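Local coordinates for protein putative 4-Hydroxy-2-oxoglutarate aldolase / 2-dehydro-3-deoxyphosphogluconate aldolase (Yersinia enterocolitica, PDB 3LM7) that is a putative aldolase of the KDGP aldolase family, a member of the TIM-barrel clan, at residues A[78-83]-A[96-101]; A[113-118]-A[158-163]. All coordinates share one frame; numbering follows the deposited sequence.

Interaction 1 of 2, residues A[78-83]-A[96-101]; sequences RQSVMV and NQVFTG
Gln97 OE1 is gripped by two donors, the hydroxyl of Ser80 and the backbone N-H of Val98, where the first turn of helix 80-90 meets the loop that follows strand 94-95 of this TIM-barrel-clan fold. Ser80 OG donates to OE1 over 2.7 Å, tilted 25° from the plane of the carbonyl, whereas Val98 N lies in that plane on a lone pair, 3.1 Å from Gln97 OE1. The other arm of the same amide runs back to the helix: Gln97 NE2 donates to Ser80 O at 2.9 Å with an N-H...O angle of 162°, and the acceptor lies almost exactly in the amide plane. One flat group thus reads both the hydroxyl and the carbonyl of a single serine, which fixes which end of the amide is oxygen. The bend of the Gln97 chain at chi2 turns the amide toward Ser80. A second hydrogen bond from NE2, to Ser105 OG, ties it on to helix 102-109.

Ser80 OG stands anti to its backbone N (chi1 175°), which carries it across to the loop, and it packs 3.5 Å from Gly101 CA. Van der Waals contacts flank the bonds: Val98 CG2 touches the serine tip, while Val83 and Gln97 run alongside each other, pointing opposite ways, and the methyl Val83 CG1 lies against the Asn96 carbonyl, 3.5 Å from Asn96 O. That carbonyl oxygen is buried here without a hydrogen-bond partner. On the loop side, a water donates to Ser80 OG at 2.9 Å and also joins it to Thr100 OG1.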
ATOM      1  N   ARG A  78      11.162  13.422  26.580  1.00 11.77           N
ATOM      2  CA  ARG A  78      11.479  12.826  27.872  1.00 14.02           C
ATOM      3  C   ARG A  78      10.640  11.549  28.208  1.00 14.21           C
ATOM      4  O   ARG A  78      11.037  10.734  29.053  1.00 14.83           O
ATOM      5  CB  ARG A  78      11.227  13.884  28.962  1.00 15.91           C
ATOM      6  CG  ARG A  78      12.185  15.117  28.840  1.00 19.78           C
ATOM      7  CD  ARG A  78      11.792  16.272  29.779  1.00 23.78           C
ATOM      8  NE  ARG A  78      10.434  16.763  29.489  1.00 30.79           N
ATOM      9  CZ  ARG A  78       9.748  17.644  30.238  1.00 35.95           C
ATOM     10  NH1 ARG A  78      10.294  18.168  31.332  1.00 33.59           N
ATOM     11  NH2 ARG A  78       8.504  18.000  29.906  1.00 34.40           N
ATOM     12  N   GLN A  79       9.528  11.351  27.520  1.00 12.59           N
ATOM     13  CA  GLN A  79       8.713  10.141  27.741  1.00 10.97           C
ATOM     14  C   GLN A  79       9.121   8.987  26.831  1.00 10.54           C
ATOM     15  O   GLN A  79       8.507   7.871  26.873  1.00 10.13           O
ATOM     16  CB  GLN A  79       7.258  10.465  27.420  1.00 11.25           C
ATOM     17  CG  GLN A  79       6.675  11.528  28.374  1.00 12.55           C
ATOM     18  CD  GLN A  79       6.646  11.037  29.798  1.00 17.92           C
ATOM     19  OE1 GLN A  79       6.043   9.995  30.106  1.00 18.39           O
ATOM     20  NE2 GLN A  79       7.327  11.763  30.676  1.00 12.46           N
ATOM     21  N   SER A  80      10.143   9.208  26.004  1.00  8.17           N
ATOM     22  CA  SER A  80      10.508   8.174  24.998  1.00  8.33           C
ATOM     23  C   SER A  80      10.843   6.781  25.553  1.00  9.09           C
ATOM     24  O   SER A  80      10.360   5.771  25.056  1.00  8.70           O
ATOM     25  CB  SER A  80      11.624   8.664  24.045  1.00  8.15           C
ATOM     26  OG  SER A  80      12.025   7.592  23.167  1.00  6.96           O
ATOM     27  N   VAL A  81      11.652   6.720  26.611  1.00  9.34           N
ATOM     28  CA  VAL A  81      12.001   5.422  27.167  1.00 10.38           C
ATOM     29  C   VAL A  81      10.763   4.777  27.833  1.00  8.84           C
ATOM     30  O   VAL A  81      10.529   3.568  27.710  1.00  7.97           O
ATOM     31  CB  VAL A  81      13.154   5.585  28.208  1.00 10.70           C
ATOM     32  CG1 VAL A  81      13.265   4.315  29.185  1.00 12.01           C
ATOM     33  CG2 VAL A  81      14.486   5.926  27.452  1.00 12.89           C
HETATM   34  N   MSE A  82       9.990   5.554  28.560  1.00  9.16           N
HETATM   35  CA  MSE A  82       8.776   4.972  29.174  1.00  9.34           C
HETATM   36  C   MSE A  82       7.815   4.438  28.114  1.00  8.25           C
HETATM   37  O   MSE A  82       7.268   3.359  28.273  1.00  8.51           O
HETATM   38  CB  MSE A  82       8.069   6.009  30.018  1.00  9.82           C
HETATM   39  CG  MSE A  82       7.204   5.422  31.108  1.00 18.45           C
HETATM   40 SE   MSE A  82       6.193   6.940  31.853  1.00 27.02          SE
HETATM   41  CE  MSE A  82       5.079   5.954  33.025  1.00 23.88           C
ATOM     42  N   VAL A  83       7.642   5.163  27.000  1.00  8.41           N
ATOM     43  CA  VAL A  83       6.791   4.633  25.902  1.00  7.30           C
ATOM     44  C   VAL A  83       7.309   3.298  25.371  1.00  8.58           C
ATOM     45  O   VAL A  83       6.526   2.368  25.157  1.00  9.45           O
ATOM     46  CB  VAL A  83       6.592   5.673  24.760  1.00  7.80           C
ATOM     47  CG1 VAL A  83       5.992   5.014  23.536  1.00  5.74           C
ATOM     48  CG2 VAL A  83       5.607   6.765  25.293  1.00  7.93           C
ATOM     49  N   ASN A  96       3.609   6.092  19.456  1.00  5.86           N
ATOM     50  CA  ASN A  96       4.210   7.343  19.058  1.00  4.68           C
ATOM     51  C   ASN A  96       5.648   7.331  19.571  1.00  5.88           C
ATOM     52  O   ASN A  96       5.863   7.169  20.785  1.00  6.10           O
ATOM     53  CB  ASN A  96       3.502   8.541  19.704  1.00  4.39           C
ATOM     54  CG  ASN A  96       2.133   8.831  19.052  1.00  7.53           C
ATOM     55  OD1 ASN A  96       2.047   9.455  17.977  1.00  6.64           O
ATOM     56  ND2 ASN A  96       1.086   8.319  19.668  1.00  6.84           N
ATOM     57  N   GLN A  97       6.622   7.619  18.708  1.00  5.35           N
ATOM     58  CA  GLN A  97       7.997   7.770  19.197  1.00  5.18           C
ATOM     59  C   GLN A  97       8.681   9.021  18.615  1.00  4.63           C
ATOM     60  O   GLN A  97       8.280   9.521  17.573  1.00  6.87           O
ATOM     61  CB  GLN A  97       8.906   6.547  18.882  1.00  5.64           C
ATOM     62  CG  GLN A  97       8.962   5.468  20.021  1.00  7.60           C
ATOM     63  CD  GLN A  97       9.564   6.044  21.300  1.00  5.90           C
ATOM     64  OE1 GLN A  97      10.044   7.188  21.323  1.00  7.40           O
ATOM     65  NE2 GLN A  97       9.430   5.308  22.390  1.00  5.15           N
ATOM     66  N   VAL A  98       9.767   9.465  19.288  1.00  6.55           N
ATOM     67  CA  VAL A  98      10.716  10.418  18.689  1.00  4.70           C
ATOM     68  C   VAL A  98      11.753   9.625  17.883  1.00  6.47           C
ATOM     69  O   VAL A  98      11.860   8.413  18.019  1.00  6.23           O
ATOM     70  CB  VAL A  98      11.368  11.334  19.746  1.00  5.57           C
ATOM     71  CG1 VAL A  98      10.231  12.187  20.381  1.00  5.92           C
ATOM     72  CG2 VAL A  98      12.186  10.554  20.789  1.00  6.29           C
ATOM     73  N   PHE A  99      12.501  10.315  17.036  1.00  5.91           N
ATOM     74  CA  PHE A  99      13.320   9.638  16.028  1.00  5.95           C
ATOM     75  C   PHE A  99      14.270   8.662  16.746  1.00  6.70           C
ATOM     76  O   PHE A  99      14.509   7.532  16.246  1.00  6.41           O
ATOM     77  CB  PHE A  99      14.085  10.749  15.245  1.00  5.08           C
ATOM     78  CG  PHE A  99      14.979  10.229  14.150  1.00  6.95           C
ATOM     79  CD1 PHE A  99      14.490  10.123  12.863  1.00  5.11           C
ATOM     80  CD2 PHE A  99      16.323   9.852  14.428  1.00  4.71           C
ATOM     81  CE1 PHE A  99      15.312   9.617  11.800  1.00  6.31           C
ATOM     82  CE2 PHE A  99      17.143   9.333  13.402  1.00  6.48           C
ATOM     83  CZ  PHE A  99      16.634   9.254  12.073  1.00  6.46           C
ATOM     84  N   THR A 100      14.779   9.060  17.915  1.00  6.09           N
ATOM     85  CA  THR A 100      15.843   8.289  18.577  1.00  6.48           C
ATOM     86  C   THR A 100      15.238   7.189  19.458  1.00  7.84           C
ATOM     87  O   THR A 100      15.955   6.482  20.142  1.00  7.85           O
ATOM     88  CB  THR A 100      16.654   9.247  19.502  1.00  9.00           C
ATOM     89  OG1 THR A 100      15.734  10.048  20.303  1.00  8.41           O
ATOM     90  CG2 THR A 100      17.504  10.186  18.651  1.00  7.10           C
ATOM     91  N   GLY A 101      13.922   7.059  19.458  1.00  7.03           N
ATOM     92  CA  GLY A 101      13.259   6.027  20.243  1.00  6.73           C
ATOM     93  C   GLY A 101      12.642   4.915  19.406  1.00  7.16           C
ATOM     94  O   GLY A 101      12.197   3.881  19.971  1.00  6.10           O
TER
HETATM   95  O   HOH W   1      14.604   8.718  22.444  1.00  8.86           O

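Interaction 2 of 2, residues A[113-118]-A[158-163]; sequences DTVVNG and GGSSVK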
ATOM      1  N   ASP A 113       4.233  -5.762  13.400  1.00 10.50           N
ATOM      2  CA  ASP A 113       2.862  -5.350  13.076  1.00 10.88           C
ATOM      3  C   ASP A 113       2.480  -4.057  13.716  1.00  8.70           C
ATOM      4  O   ASP A 113       1.844  -3.210  13.068  1.00  9.99           O
ATOM      5  CB  ASP A 113       1.873  -6.406  13.516  1.00 11.48           C
ATOM      6  CG  ASP A 113       2.085  -7.727  12.760  1.00 17.87           C
ATOM      7  OD1 ASP A 113       2.403  -7.674  11.574  1.00 16.19           O
ATOM      8  OD2 ASP A 113       1.940  -8.768  13.379  1.00 24.88           O
ATOM      9  N   THR A 114       2.791  -3.906  15.000  1.00  8.04           N
ATOM     10  CA  THR A 114       2.433  -2.644  15.672  1.00  8.04           C
ATOM     11  C   THR A 114       3.076  -1.497  14.880  1.00  8.60           C
ATOM     12  O   THR A 114       4.282  -1.563  14.523  1.00  7.16           O
ATOM     13  CB  THR A 114       2.994  -2.638  17.080  1.00  7.74           C
ATOM     14  OG1 THR A 114       2.312  -3.618  17.843  1.00  8.38           O
ATOM     15  CG2 THR A 114       2.748  -1.284  17.779  1.00  5.16           C
ATOM     16  N   VAL A 115       2.303  -0.445  14.616  1.00  7.25           N
ATOM     17  CA  VAL A 115       2.846   0.730  13.914  1.00  6.06           C
ATOM     18  C   VAL A 115       3.641   1.608  14.864  1.00  8.36           C
ATOM     19  O   VAL A 115       3.116   2.017  15.890  1.00  6.40           O
ATOM     20  CB  VAL A 115       1.658   1.588  13.284  1.00  8.23           C
ATOM     21  CG1 VAL A 115       2.197   2.918  12.701  1.00  6.77           C
ATOM     22  CG2 VAL A 115       1.018   0.745  12.139  1.00  6.33           C
ATOM     23  N   VAL A 116       4.909   1.895  14.517  1.00  6.70           N
ATOM     24  CA  VAL A 116       5.744   2.771  15.299  1.00  6.11           C
ATOM     25  C   VAL A 116       6.119   3.975  14.442  1.00  7.12           C
ATOM     26  O   VAL A 116       6.841   3.837  13.398  1.00  7.44           O
ATOM     27  CB  VAL A 116       7.072   2.045  15.677  1.00  4.66           C
ATOM     28  CG1 VAL A 116       7.963   2.996  16.519  1.00  5.40           C
ATOM     29  CG2 VAL A 116       6.674   0.776  16.504  1.00  7.17           C
ATOM     30  N   ASN A 117       5.598   5.159  14.815  1.00  5.12           N
ATOM     31  CA  ASN A 117       5.969   6.352  14.055  1.00  6.81           C
ATOM     32  C   ASN A 117       7.287   6.954  14.593  1.00  6.72           C
ATOM     33  O   ASN A 117       7.792   6.583  15.699  1.00  6.18           O
ATOM     34  CB  ASN A 117       4.793   7.378  14.023  1.00  6.70           C
ATOM     35  CG  ASN A 117       4.517   8.050  15.376  1.00  6.96           C
ATOM     36  OD1 ASN A 117       5.422   8.324  16.145  1.00  6.45           O
ATOM     37  ND2 ASN A 117       3.248   8.404  15.615  1.00  5.65           N
ATOM     38  N   GLY A 118       7.855   7.881  13.835  1.00  5.53           N
ATOM     39  CA  GLY A 118       9.085   8.514  14.289  1.00  5.31           C
ATOM     40  C   GLY A 118       8.890  10.008  14.007  1.00  5.63           C
ATOM     41  O   GLY A 118       8.633  10.390  12.880  1.00  6.04           O
ATOM     42  N   GLY A 158      13.524   0.141  12.137  1.00  6.27           N
ATOM     43  CA  GLY A 158      12.325  -0.653  12.455  1.00  7.21           C
ATOM     44  C   GLY A 158      11.063   0.212  12.431  1.00  7.48           C
ATOM     45  O   GLY A 158       9.971  -0.278  12.768  1.00  8.23           O
ATOM     46  N   GLY A 159      11.164   1.462  11.996  1.00  6.57           N
ATOM     47  CA  GLY A 159       9.977   2.356  12.087  1.00  6.63           C
ATOM     48  C   GLY A 159       8.979   2.039  10.977  1.00  9.23           C
ATOM     49  O   GLY A 159       9.372   1.455   9.882  1.00  7.40           O
ATOM     50  N   SER A 160       7.715   2.408  11.211  1.00  7.02           N
ATOM     51  CA  SER A 160       6.639   2.136  10.205  1.00  7.44           C
ATOM     52  C   SER A 160       6.211   3.380   9.420  1.00  6.94           C
ATOM     53  O   SER A 160       5.718   3.269   8.266  1.00  8.32           O
ATOM     54  CB  SER A 160       5.354   1.644  10.927  1.00  7.16           C
ATOM     55  OG  SER A 160       5.559   0.621  11.863  1.00  7.86           O
ATOM     56  N   SER A 161       6.349   4.547  10.045  1.00  6.57           N
ATOM     57  CA  SER A 161       5.778   5.815   9.509  1.00  6.92           C
ATOM     58  C   SER A 161       6.543   7.044   9.969  1.00  7.01           C
ATOM     59  O   SER A 161       7.248   7.045  11.001  1.00  5.96           O
ATOM     60  CB  SER A 161       4.309   5.994   9.928  1.00  6.53           C
ATOM     61  OG  SER A 161       4.230   6.020  11.342  1.00  9.11           O
ATOM     62  N   VAL A 162       6.353   8.105   9.225  1.00  4.97           N
ATOM     63  CA  VAL A 162       6.860   9.405   9.654  1.00  5.96           C
ATOM     64  C   VAL A 162       5.726  10.114  10.402  1.00  6.95           C
ATOM     65  O   VAL A 162       4.609  10.215   9.854  1.00  5.01           O
ATOM     66  CB  VAL A 162       7.182  10.254   8.387  1.00  6.60           C
ATOM     67  CG1 VAL A 162       7.265  11.822   8.678  1.00  4.85           C
ATOM     68  CG2 VAL A 162       8.436   9.678   7.665  1.00  8.64           C
ATOM     69  N   LYS A 163       6.013  10.632  11.616  1.00  6.19           N
ATOM     70  CA  LYS A 163       5.071  11.576  12.201  1.00  7.30           C
ATOM     71  C   LYS A 163       5.648  12.971  11.880  1.00  6.71           C
ATOM     72  O   LYS A 163       6.786  13.234  12.228  1.00  6.82           O
ATOM     73  CB  LYS A 163       4.991  11.409  13.720  1.00  8.85           C
ATOM     74  CG  LYS A 163       4.058  12.515  14.254  1.00 12.50           C
ATOM     75  CD  LYS A 163       4.156  12.735  15.752  1.00 17.13           C
ATOM     76  CE  LYS A 163       2.861  12.210  16.355  1.00 16.44           C
ATOM     77  NZ  LYS A 163       3.070  12.048  17.847  1.00 19.91           N
TER
HETATM   78  O   HOH W   2       9.138   5.318  12.131  1.00 18.15           O
HETATM   79  O   HOH W   3       5.564  10.600  17.731  1.00 11.10           O
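Two neighbouring strands of the central parallel sheet, 115-120 and 161-164, come together here, in the kind of parallel pairing that builds the core of the TIM-barrel clan. The short segments 115-118 and 161-163 run parallel, with an angle of 46° between their directions. At the start of the pairing a side chain stands in for backbone: Val116 N donates to Ser160 OG at 3.0 Å and 165°, while Ser160 N returns a bond to Val116 O at 2.8 Å. Ser160 OG reaches the valine N-H because it sits anti to its own carbonyl carbon (chi1 -49°). A water bridges Val116 O and Ser161 O, donating to both. Farther along, Lys163 N binds Gly118 O at 2.9 Å, and Gly118 N makes a weak bond to Ser161 O.

Asn117 and Ser161 pair directly and point to the same face of the sheet. Ser161 OG lies 3.1 Å from Asn117 CB, and each side chain bonds to Glu191 on the next strand: Ser161 OG to OE2, Asn117 ND2 to OE1. Beyond them, the Lys163 side chain crosses Asn117 at a slant, its CB 3.8 Å from Asn117 CG. The amine of Lys163 bonds to Asn96 OD1 and to a water that donates to Asn117 OD1, 2.8 Å away. Asn117 OD1 also accepts from Gln97 N, so both ends of the amide are held and its rotation is fixed. The sheet face that carries Asn117 and Ser161 therefore bears a linked polar network, in which Glu191 grips both residues at once and holds their side chains together across the strands.

How the interactions relate
The two contacts follow one another along the chain, interaction 1 closing before interaction 2 opens. Their centres lie about 12 Å apart, one at the end of strand 94-95 and the other in the strand pair beside it. Interaction 1 joins helix 80-90 to the loop leaving strand 94-95; that strand lies next to 115-120, which pairs with 161-164 in interaction 2. They meet at Asn96, whose OD1, besides its bond to Lys163, is 2.9 Å from Asn117 ND2, a probable hydrogen bond. Asn96 ND2 continues to Val70 O on strand 68-71. The polar network thus crosses several consecutive strands, joining the loop region of interaction 1 to the sheet face that carries Asn117 and Ser161.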